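Local structure of glycosyl hyrolase, family 3 (Deinococcus radiodurans, 3TEV) at residues Leu192-Val197 and Met266-Ala271. The protein probably hydrolyses O-glycosidic bonds, as a member of glycoside hydrolase family 3 with a TIM-barrel-type N-terminal domain. Sequence-based numbering, arbitrary orientation.
Sequences LALPRV and MQAIDA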
loop_
_atom_site.group_PDB
_atom_site.type_symbol
_atom_site.label_atom_id
_atom_site.label_comp_id
_atom_site.label_asym_id
_atom_site.label_seq_id
_atom_site.Cartn_x
_atom_site.Cartn_y
_atom_site.Cartn_z
ATOM N N LEU A 192 -9.208 18.564 -9.357
ATOM C CA LEU A 192 -9.901 18.358 -8.095
ATOM C C LEU A 192 -10.898 17.206 -8.150
ATOM O O LEU A 192 -11.529 16.875 -7.149
ATOM C CB LEU A 192 -10.594 19.640 -7.647
ATOM C CG LEU A 192 -9.670 20.830 -7.364
ATOM C CD1 LEU A 192 -10.500 22.009 -6.896
ATOM C CD2 LEU A 192 -8.616 20.462 -6.307
ATOM N N ALA A 193 -11.042 16.601 -9.314
ATOM C CA ALA A 193 -11.994 15.521 -9.466
ATOM C C ALA A 193 -11.268 14.183 -9.296
ATOM O O ALA A 193 -10.090 14.064 -9.656
ATOM C CB ALA A 193 -12.668 15.602 -10.853
ATOM N N LEU A 194 -11.959 13.180 -8.764
ATOM C CA LEU A 194 -11.389 11.841 -8.712
ATOM C C LEU A 194 -11.244 11.307 -10.132
ATOM O O LEU A 194 -12.135 11.484 -10.944
ATOM C CB LEU A 194 -12.274 10.894 -7.895
ATOM C CG LEU A 194 -12.358 11.201 -6.395
ATOM C CD1 LEU A 194 -13.427 10.337 -5.736
ATOM C CD2 LEU A 194 -10.992 11.004 -5.701
ATOM N N PRO A 195 -10.110 10.670 -10.445
ATOM C CA PRO A 195 -10.028 10.051 -11.758
ATOM C C PRO A 195 -11.062 8.943 -11.892
ATOM O O PRO A 195 -11.419 8.312 -10.891
ATOM C CB PRO A 195 -8.608 9.471 -11.804
ATOM C CG PRO A 195 -8.007 9.696 -10.454
ATOM C CD PRO A 195 -8.823 10.677 -9.723
ATOM N N ARG A 196 -11.551 8.734 -13.115
ATOM C CA ARG A 196 -12.544 7.706 -13.415
ATOM C C ARG A 196 -12.038 6.718 -14.462
ATOM O O ARG A 196 -11.199 7.053 -15.298
ATOM C CB ARG A 196 -13.851 8.321 -13.933
ATOM C CG ARG A 196 -14.517 9.311 -13.016
ATOM C CD ARG A 196 -15.891 9.732 -13.555
ATOM N NE ARG A 196 -16.932 8.727 -13.307
ATOM C CZ ARG A 196 -17.664 8.651 -12.186
ATOM N NH1 ARG A 196 -17.474 9.524 -11.192
ATOM N NH2 ARG A 196 -18.590 7.698 -12.056
ATOM N N VAL A 197 -12.567 5.502 -14.415
ATOM C CA VAL A 197 -12.402 4.531 -15.475
ATOM C C VAL A 197 -13.808 4.117 -15.872
ATOM O O VAL A 197 -14.580 3.663 -15.039
ATOM C CB VAL A 197 -11.573 3.321 -15.011
ATOM C CG1 VAL A 197 -11.578 2.198 -16.065
ATOM C CG2 VAL A 197 -10.155 3.749 -14.701
HETATM N N MSE A 266 -3.571 13.030 -0.884
HETATM C CA MSE A 266 -3.599 13.399 -2.287
HETATM C C MSE A 266 -4.783 14.307 -2.594
HETATM O O MSE A 266 -5.884 14.122 -2.058
HETATM C CB MSE A 266 -3.561 12.157 -3.168
HETATM C CG MSE A 266 -2.163 11.549 -3.204
HETATM SE SE MSE A 266 -2.152 9.736 -3.883
HETATM C CE MSE A 266 -2.594 10.109 -5.767
ATOM N N GLN A 267 -4.522 15.295 -3.447
ATOM C CA GLN A 267 -5.388 16.455 -3.627
ATOM C C GLN A 267 -6.857 16.139 -3.914
ATOM O O GLN A 267 -7.746 16.715 -3.289
ATOM C CB GLN A 267 -4.818 17.380 -4.706
ATOM C CG GLN A 267 -5.309 18.820 -4.598
ATOM C CD GLN A 267 -4.632 19.776 -5.587
ATOM O OE1 GLN A 267 -4.107 19.362 -6.627
ATOM N NE2 GLN A 267 -4.657 21.068 -5.262
ATOM N N ALA A 268 -7.113 15.231 -4.855
ATOM C CA ALA A 268 -8.488 14.921 -5.260
ATOM C C ALA A 268 -9.336 14.388 -4.100
ATOM O O ALA A 268 -10.502 14.756 -3.972
ATOM C CB ALA A 268 -8.509 13.959 -6.446
ATOM N N ILE A 269 -8.752 13.531 -3.261
ATOM C CA ILE A 269 -9.445 13.050 -2.065
ATOM C C ILE A 269 -9.636 14.198 -1.079
ATOM O O ILE A 269 -10.740 14.434 -0.563
ATOM C CB ILE A 269 -8.679 11.890 -1.382
ATOM C CG1 ILE A 269 -9.014 10.564 -2.061
ATOM C CG2 ILE A 269 -8.999 11.818 0.129
ATOM C CD1 ILE A 269 -10.323 9.925 -1.608
ATOM N N ASP A 270 -8.544 14.915 -0.846
ATOM C CA ASP A 270 -8.502 15.983 0.130
ATOM C C ASP A 270 -9.554 17.055 -0.164
ATOM O O ASP A 270 -10.112 17.649 0.763
ATOM C CB ASP A 270 -7.098 16.594 0.143
ATOM C CG ASP A 270 -6.708 17.140 1.488
ATOM O OD1 ASP A 270 -7.082 16.558 2.539
ATOM O OD2 ASP A 270 -5.995 18.155 1.478
ATOM N N ALA A 271 -9.829 17.279 -1.451
ATOM C CA ALA A 271 -10.789 18.285 -1.872
ATOM C C ALA A 271 -12.226 17.804 -1.756
ATOM O O ALA A 271 -13.156 18.609 -1.787
ATOM C CB ALA A 271 -10.497 18.748 -3.317
#
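The methyl CB of Ala268, on the first turn of helix 267-272, is the bump that the loop leading to strand 196-197 is moulded around. This methyl points toward the loop and meets Ala193 O at 3.6 Å and Leu194 CD2 at 3.9 Å, so a carbonyl oxygen and a leucine methyl form the hollow that receives it. With so small a side chain in the middle, the backbones come close, the CA atoms of Leu192 and Ala268 lying 4.7 Å apart. The two leucines each reach the helix through CD2. In Leu192, chi1 of -62° sets CG anti to the carbonyl carbon; its CD2 lies between Ala271 CB, 3.9 Å away, and Gln267 CG, at 4.1 Å. Leu194 brings its CD2 against the Ala268-Ile269 part of the turn, 4.2 Å from Ile269 CG1; outside these two segments Leu194 also packs on Val228 and Pro237. The contact joins the loop before strand 196-197 to the first turn of helix 267-272 at the surface of the TIM-barrel-type domain, where methyl groups and one carbonyl oxygen fit by shape. Leu192 O and Ala268 O, two acceptors that cannot bond each other, both take a hydrogen bond from Asn272 ND2; the direct contacts are van der Waals in kind, so fit rather than direct polar pairing sets the position of loop against helix.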